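Local atomic coordinates of mycobacterium tuberculosis paralogous family 11 (Mycobacterium smegmatis, PDB entry 4Y9I), a protein that probably uses the deazaflavin coenzyme F420 in its reduced form to reduce quinones to quinols. Residues R73-L78 / P109-E114. Sequence-based numbering, arbitrary orientation.
Sequences RTAREL and PVFIVE
Two neighbouring antiparallel strands of the closed six-stranded barrel of this FMN-binding-clan fold meet here: residues 73-78 on strand 68-77, and the C-terminal strand 110-113, which follows the two helices 80-93 and 96-102. R76 and I112 form a hydrogen-bonded pair, R76 N giving its hydrogen to I112 O at 2.8 Å and I112 N returning one to R76 O at 2.9 Å. The non-hydrogen-bonded pairs A75-V113 and E77-F111 flank it. E114 N to T74 O continues the pairing past V113, and L78 N to V110 O closes it at the other end, while strand 35-39 binds the other edge of strand 110-113.

The side chains of A75, E77, F111 and V113 share one face of the sheet. There A75 CB touches V113 CG2, and E77 CB lies 3.7 Å from F111 CE2, with helix 51-57 packed against F111. On the other face, L78 CD2 reaches I112 CG2 at 3.8 Å, the two side chains crossing at about a right angle beside W86 of helix 80-93.

That same methyl, I112 CG2, lies over one face of the R76 guanidinium, whose edge is turned to the carboxylate of E114. With CG anti to the backbone N (chi1 166°) and a bend at chi3, the arginine brings NE and NH2 side-on to the acid. K35 also forms a salt bridge with E114 OE1, so the side-chain carboxylate of this last residue is shared by two cations, which probably favours its charged form. The guanidinium and carboxylate planes are 28° apart; R76 NE meets the syn side of E114 OE2 at 2.8 Å, and R76 NH2 that of E114 OE1 at 3.1 Å.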
ATOM      1  N   ARG A  73      -7.404  -1.279 -10.298  0.92  4.84           N
ATOM      2  CA  ARG A  73      -6.358  -2.275 -10.338  0.92  5.89           C
ATOM      3  C   ARG A  73      -6.596  -3.268  -9.214  0.92  7.25           C
ATOM      4  O   ARG A  73      -7.582  -3.221  -8.605  0.92  6.27           O
ATOM      5  CB  ARG A  73      -4.999  -1.573 -10.194  0.92  5.76           C
ATOM      6  CG  ARG A  73      -4.732  -0.625 -11.354  0.92  6.82           C
ATOM      7  CD  ARG A  73      -4.800  -1.270 -12.756  0.92  8.60           C
ATOM      8  NE  ARG A  73      -4.052  -0.475 -13.725  0.92 10.91           N
ATOM      9  CZ  ARG A  73      -4.560   0.395 -14.524  0.92 12.25           C
ATOM     10  NH1 ARG A  73      -5.845   0.632 -14.558  0.92 12.02           N
ATOM     11  NH2 ARG A  73      -3.731   0.991 -15.364  0.92 12.13           N
ATOM     12  N   THR A  74      -5.676  -4.198  -9.038  1.00  7.99           N
ATOM     13  CA  THR A  74      -5.872  -5.285  -8.104  1.00  6.71           C
ATOM     14  C   THR A  74      -4.692  -5.385  -7.136  1.00  6.78           C
ATOM     15  O   THR A  74      -3.534  -5.386  -7.541  1.00  8.58           O
ATOM     16  CB  THR A  74      -5.981  -6.643  -8.817  1.00  9.12           C
ATOM     17  OG1 THR A  74      -6.954  -6.554  -9.855  1.00  9.27           O
ATOM     18  CG2 THR A  74      -6.337  -7.761  -7.871  1.00  9.41           C
ATOM     19  N   ALA A  75      -5.017  -5.317  -5.841  1.00  5.40           N
ATOM     20  CA  ALA A  75      -4.065  -5.463  -4.753  1.00  5.36           C
ATOM     21  C   ALA A  75      -3.870  -6.936  -4.416  1.00  6.08           C
ATOM     22  O   ALA A  75      -4.864  -7.650  -4.149  1.00  8.62           O
ATOM     23  CB  ALA A  75      -4.601  -4.719  -3.546  1.00  7.09           C
ATOM     24  N   ARG A  76      -2.626  -7.401  -4.391  1.00  5.53           N
ATOM     25  CA  ARG A  76      -2.295  -8.803  -4.084  1.00  5.45           C
ATOM     26  C   ARG A  76      -1.221  -8.813  -2.986  1.00  7.12           C
ATOM     27  O   ARG A  76      -0.137  -8.228  -3.150  1.00  7.23           O
ATOM     28  CB  ARG A  76      -1.818  -9.475  -5.375  1.00  9.00           C
ATOM     29  CG  ARG A  76      -1.128 -10.818  -5.224  1.00 13.29           C
ATOM     30  CD  ARG A  76      -0.877 -11.465  -6.602  1.00 15.50           C
ATOM     31  NE  ARG A  76       0.030 -10.733  -7.472  1.00 15.44           N
ATOM     32  CZ  ARG A  76       1.349 -10.841  -7.468  1.00 12.60           C
ATOM     33  NH1 ARG A  76       1.945 -11.664  -6.607  1.00 15.60           N
ATOM     34  NH2 ARG A  76       2.073 -10.143  -8.337  1.00 14.30           N
ATOM     35  N   GLU A  77      -1.467  -9.532  -1.920  1.00  8.01           N
ATOM     36  CA  GLU A  77      -0.511  -9.657  -0.846  1.00  7.93           C
ATOM     37  C   GLU A  77       0.667 -10.519  -1.298  1.00  7.42           C
ATOM     38  O   GLU A  77       0.477 -11.657  -1.765  1.00 10.16           O
ATOM     39  CB  GLU A  77      -1.176 -10.273   0.410  1.00  7.49           C
ATOM     40  CG  GLU A  77      -0.307 -10.217   1.639  1.00 10.83           C
ATOM     41  CD  GLU A  77      -1.023 -10.543   2.918  1.00 15.54           C
ATOM     42  OE1 GLU A  77      -2.202 -10.880   2.844  1.00 12.96           O
ATOM     43  OE2 GLU A  77      -0.369 -10.580   3.985  1.00 18.74           O
ATOM     44  N   LEU A  78       1.858  -9.936  -1.236  1.00  8.38           N
ATOM     45  CA  LEU A  78       3.098 -10.556  -1.695  1.00  6.70           C
ATOM     46  C   LEU A  78       3.632 -11.549  -0.687  1.00  7.65           C
ATOM     47  O   LEU A  78       3.396 -11.449   0.530  1.00  8.57           O
ATOM     48  CB  LEU A  78       4.169  -9.497  -1.947  1.00  6.25           C
ATOM     49  CG  LEU A  78       3.828  -8.555  -3.067  1.00  6.66           C
ATOM     50  CD1 LEU A  78       4.838  -7.420  -3.027  1.00 11.09           C
ATOM     51  CD2 LEU A  78       3.851  -9.263  -4.422  1.00 11.57           C
ATOM     52  N   PRO A 109       2.928  -6.916   6.107  1.00  8.02           N
ATOM     53  CA  PRO A 109       2.390  -7.276   4.775  1.00  8.04           C
ATOM     54  C   PRO A 109       2.702  -6.191   3.765  1.00  9.29           C
ATOM     55  O   PRO A 109       2.645  -4.992   4.111  1.00  9.10           O
ATOM     56  CB  PRO A 109       0.886  -7.381   5.008  1.00 10.15           C
ATOM     57  CG  PRO A 109       0.751  -7.631   6.503  1.00 11.25           C
ATOM     58  CD  PRO A 109       1.896  -6.866   7.140  1.00  8.11           C
ATOM     59  N   VAL A 110       2.936  -6.601   2.515  1.00  7.69           N
ATOM     60  CA  VAL A 110       3.116  -5.676   1.379  1.00  6.82           C
ATOM     61  C   VAL A 110       2.236  -6.199   0.322  1.00  7.17           C
ATOM     62  O   VAL A 110       2.370  -7.385  -0.086  1.00  6.73           O
ATOM     63  CB  VAL A 110       4.573  -5.610   0.894  1.00  6.94           C
ATOM     64  CG1 VAL A 110       4.754  -4.602  -0.181  1.00  7.43           C
ATOM     65  CG2 VAL A 110       5.458  -5.344   2.130  1.00  9.01           C
ATOM     66  N   PHE A 111       1.402  -5.302  -0.221  1.00  5.49           N
ATOM     67  CA  PHE A 111       0.582  -5.607  -1.378  1.00  4.97           C
ATOM     68  C   PHE A 111       1.182  -4.979  -2.636  1.00  7.65           C
ATOM     69  O   PHE A 111       1.559  -3.795  -2.638  1.00  8.86           O
ATOM     70  CB  PHE A 111      -0.841  -5.033  -1.202  1.00  5.78           C
ATOM     71  CG  PHE A 111      -1.618  -5.609  -0.063  1.00  5.40           C
ATOM     72  CD1 PHE A 111      -1.379  -5.188   1.232  1.00  7.47           C
ATOM     73  CD2 PHE A 111      -2.566  -6.625  -0.267  1.00  8.38           C
ATOM     74  CE1 PHE A 111      -2.064  -5.749   2.295  1.00 11.09           C
ATOM     75  CE2 PHE A 111      -3.230  -7.205   0.826  1.00  9.91           C
ATOM     76  CZ  PHE A 111      -3.012  -6.751   2.102  1.00 11.04           C
ATOM     77  N   ILE A 112       1.213  -5.695  -3.736  1.00  5.97           N
ATOM     78  CA  ILE A 112       1.457  -5.137  -5.084  1.00  4.54           C
ATOM     79  C   ILE A 112       0.086  -4.697  -5.665  1.00  7.45           C
ATOM     80  O   ILE A 112      -0.912  -5.386  -5.445  1.00  8.13           O
ATOM     81  CB  ILE A 112       2.193  -6.122  -6.025  1.00  7.79           C
ATOM     82  CG1 ILE A 112       2.718  -5.390  -7.240  1.00  8.21           C
ATOM     83  CG2 ILE A 112       1.278  -7.261  -6.384  1.00  7.29           C
ATOM     84  CD1 ILE A 112       3.660  -6.251  -8.036  1.00  9.80           C
ATOM     85  N   VAL A 113       0.099  -3.561  -6.325  1.00  6.71           N
ATOM     86  CA  VAL A 113      -1.091  -3.093  -6.998  1.00  5.37           C
ATOM     87  C   VAL A 113      -0.794  -3.022  -8.488  1.00  6.60           C
ATOM     88  O   VAL A 113       0.038  -2.325  -8.882  1.00  8.96           O
ATOM     89  CB  VAL A 113      -1.562  -1.757  -6.411  1.00  5.27           C
ATOM     90  CG1 VAL A 113      -2.800  -1.296  -7.125  1.00  6.67           C
ATOM     91  CG2 VAL A 113      -1.836  -1.880  -4.930  1.00  7.01           C
ATOM     92  N   GLU A 114      -1.548  -3.795  -9.240  1.00  9.26           N
ATOM     93  CA  GLU A 114      -1.247  -4.141 -10.576  1.00 11.32           C
ATOM     94  C   GLU A 114      -2.566  -4.239 -11.384  1.00 13.90           C
ATOM     95  O   GLU A 114      -2.398  -4.185 -12.571  1.00 17.29           O
ATOM     96  CB  GLU A 114      -0.417  -5.469 -10.651  1.00 15.48           C
ATOM     97  CG  GLU A 114      -1.127  -6.740 -10.194  1.00 15.48           C
ATOM     98  CD  GLU A 114      -0.224  -7.943  -9.895  1.00 16.39           C
ATOM     99  OE1 GLU A 114       0.922  -7.924 -10.153  1.00 19.68           O
ATOM    100  OE2 GLU A 114      -0.728  -8.914  -9.422  1.00 21.46           O
TER
HETATM  101  O   HOH W   1      -1.564  -1.182 -13.481  1.00 23.52           O
HETATM  102  O   HOH W   2       3.386  -9.479   2.462  1.00  9.87           O